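Local atomic coordinates of neck appendage protein (Bacillus phage GA-1, PDB entry 3GUD), a protein that probably forms part of the phage neck appendages, its C-terminal portion acting as an intramolecular chaperone that mediates triple-beta-helix folding. Residues 50-55 against 98-103. Residues are numbered along the deposited sequence; the frame is centred on the assembly and turned at random.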
loop_
_atom_site.group_PDB
_atom_site.type_symbol
_atom_site.label_atom_id
_atom_site.label_comp_id
_atom_site.label_asym_id
_atom_site.label_seq_id
_atom_site.Cartn_x
_atom_site.Cartn_y
_atom_site.Cartn_z
ATOM N N GLN A 50 7.981 -15.630 8.149
ATOM C CA GLN A 50 8.901 -16.716 8.458
ATOM C C GLN A 50 9.427 -17.376 7.223
ATOM O O GLN A 50 10.583 -17.746 7.166
ATOM C CB GLN A 50 8.240 -17.785 9.317
ATOM C CG GLN A 50 8.199 -17.456 10.790
ATOM C CD GLN A 50 7.032 -16.570 11.146
ATOM O OE1 GLN A 50 6.425 -15.950 10.273
ATOM N NE2 GLN A 50 6.705 -16.506 12.438
ATOM N N GLN A 51 8.578 -17.566 6.236
ATOM C CA GLN A 51 9.068 -18.111 4.998
ATOM C C GLN A 51 10.009 -17.141 4.286
ATOM O O GLN A 51 10.961 -17.565 3.624
ATOM C CB GLN A 51 7.940 -18.372 4.046
ATOM C CG GLN A 51 8.278 -17.710 2.755
ATOM C CD GLN A 51 7.721 -18.421 1.611
ATOM O OE1 GLN A 51 6.869 -19.291 1.771
ATOM N NE2 GLN A 51 8.183 -18.074 0.424
ATOM N N ILE A 52 9.702 -15.845 4.370
ATOM C CA ILE A 52 10.512 -14.817 3.725
ATOM C C ILE A 52 11.910 -14.850 4.318
ATOM O O ILE A 52 12.909 -14.903 3.601
ATOM C CB ILE A 52 9.921 -13.406 3.934
ATOM C CG1 ILE A 52 8.642 -13.230 3.135
ATOM C CG2 ILE A 52 10.916 -12.322 3.522
ATOM C CD1 ILE A 52 8.131 -11.799 3.168
ATOM N N VAL A 53 11.977 -14.826 5.642
ATOM C CA VAL A 53 13.253 -14.722 6.307
ATOM C C VAL A 53 14.109 -15.905 5.895
ATOM O O VAL A 53 15.326 -15.886 6.061
ATOM C CB VAL A 53 13.102 -14.705 7.839
ATOM C CG1 VAL A 53 11.914 -13.870 8.252
ATOM C CG2 VAL A 53 12.966 -16.110 8.365
ATOM N N LYS A 54 13.464 -16.917 5.323
ATOM C CA LYS A 54 14.096 -18.206 5.055
ATOM C C LYS A 54 14.689 -18.263 3.653
ATOM O O LYS A 54 15.823 -18.714 3.488
ATOM C CB LYS A 54 13.078 -19.336 5.226
ATOM C CG LYS A 54 13.515 -20.437 6.163
ATOM C CD LYS A 54 12.413 -21.488 6.339
ATOM C CE LYS A 54 11.096 -20.902 6.865
ATOM N NZ LYS A 54 9.973 -21.866 6.685
ATOM N N VAL A 55 13.924 -17.816 2.651
ATOM C CA VAL A 55 14.379 -17.847 1.252
ATOM C C VAL A 55 15.558 -16.903 1.048
ATOM O O VAL A 55 16.407 -17.125 0.176
ATOM C CB VAL A 55 13.264 -17.498 0.243
ATOM C CG1 VAL A 55 12.160 -18.537 0.300
ATOM C CG2 VAL A 55 12.729 -16.101 0.497
ATOM N N TYR A 98 6.591 -12.146 14.234
ATOM C CA TYR A 98 7.156 -11.587 13.018
ATOM C C TYR A 98 6.026 -10.997 12.195
ATOM O O TYR A 98 4.960 -11.597 12.072
ATOM C CB TYR A 98 7.853 -12.665 12.202
ATOM C CG TYR A 98 9.153 -13.153 12.794
ATOM C CD1 TYR A 98 9.164 -14.095 13.820
ATOM C CD2 TYR A 98 10.377 -12.684 12.314
ATOM C CE1 TYR A 98 10.360 -14.557 14.362
ATOM C CE2 TYR A 98 11.583 -13.136 12.848
ATOM C CZ TYR A 98 11.568 -14.079 13.871
ATOM O OH TYR A 98 12.756 -14.538 14.406
ATOM N N SER A 99 6.253 -9.815 11.646
ATOM C CA SER A 99 5.263 -9.167 10.807
ATOM C C SER A 99 5.956 -8.909 9.498
ATOM O O SER A 99 7.081 -9.334 9.322
ATOM C CB SER A 99 4.787 -7.852 11.436
ATOM O OG SER A 99 5.864 -6.972 11.712
ATOM N N ILE A 100 5.300 -8.232 8.568
ATOM C CA ILE A 100 5.985 -7.838 7.346
ATOM C C ILE A 100 5.764 -6.353 7.132
ATOM O O ILE A 100 4.880 -5.766 7.745
ATOM C CB ILE A 100 5.549 -8.658 6.079
ATOM C CG1 ILE A 100 4.155 -8.246 5.594
ATOM C CG2 ILE A 100 5.636 -10.167 6.329
ATOM C CD1 ILE A 100 3.843 -8.679 4.179
ATOM N N ARG A 101 6.589 -5.749 6.284
ATOM C CA ARG A 101 6.434 -4.350 5.915
ATOM C C ARG A 101 5.892 -4.314 4.474
ATOM O O ARG A 101 6.663 -4.204 3.520
ATOM C CB ARG A 101 7.781 -3.621 6.016
ATOM C CG ARG A 101 8.694 -4.034 7.212
ATOM C CD ARG A 101 8.577 -3.075 8.420
ATOM N NE ARG A 101 9.860 -2.689 9.040
ATOM C CZ ARG A 101 10.147 -2.839 10.332
ATOM N NH1 ARG A 101 9.259 -3.385 11.152
ATOM N NH2 ARG A 101 11.317 -2.446 10.820
ATOM N N PRO A 102 4.552 -4.395 4.314
ATOM C CA PRO A 102 3.926 -4.723 3.020
ATOM C C PRO A 102 4.319 -3.820 1.838
ATOM O O PRO A 102 4.404 -4.303 0.713
ATOM C CB PRO A 102 2.423 -4.599 3.305
ATOM C CG PRO A 102 2.285 -4.583 4.808
ATOM C CD PRO A 102 3.556 -4.014 5.337
ATOM N N THR A 103 4.561 -2.538 2.078
ATOM C CA THR A 103 4.810 -1.619 0.968
ATOM C C THR A 103 6.188 -1.854 0.373
ATOM O O THR A 103 6.407 -1.680 -0.823
ATOM C CB THR A 103 4.653 -0.119 1.375
ATOM O OG1 THR A 103 3.420 0.075 2.086
ATOM C CG2 THR A 103 4.663 0.790 0.133
#
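Tyr98 O accepts a hydrogen bond from NH2 of Arg4 of the second subunit, an arginine that also packs on Gln50, the helical residue against which the Tyr98 side chain lies. Within the chain, Gln50 meets this tyrosine at the root of its ring: Gln50 CD is 4.1 Å from Tyr98 CB, and the amide plane is turned 50° from the ring plane. A bend at chi2 (83°) folds the Gln50 side chain back over its own backbone N, which lays the amide beside Tyr98 CB. Three residues on, Val53 CG1 comes no nearer than 4.5 Å to Tyr98 CD2, a loose approach. The second meeting point is purely apolar. Ile52 holds its chain extended (chi2 -172°), so that its terminal CD1 comes to 4.3 Å from the short gamma branch, CG2, of Ile100. Of the two segments, the ends at Gln50 and Tyr98 lie nearest, CA to CA 7.1 Å, and the backbones have parted to 9.1 Å between the CA atoms of Ile52 and Ile100. Only 181 Å² is buried between the two segments, so this is light side-chain packing, not a broad interface. Around it, Ile52 and Val53 also touch Val69, the Tyr98 ring meets Tyr71 edge-to-face, and Ile100 packs on Trp107 of the second subunit. The contact thereby sets helix 49-58 against the antiparallel pair 69-73 and 96-100, just ahead of the N-cap residue Arg101, after which helix 102-120 of this chain starts; such helices probably make up the three-helix bundle of the trimeric chaperone domain.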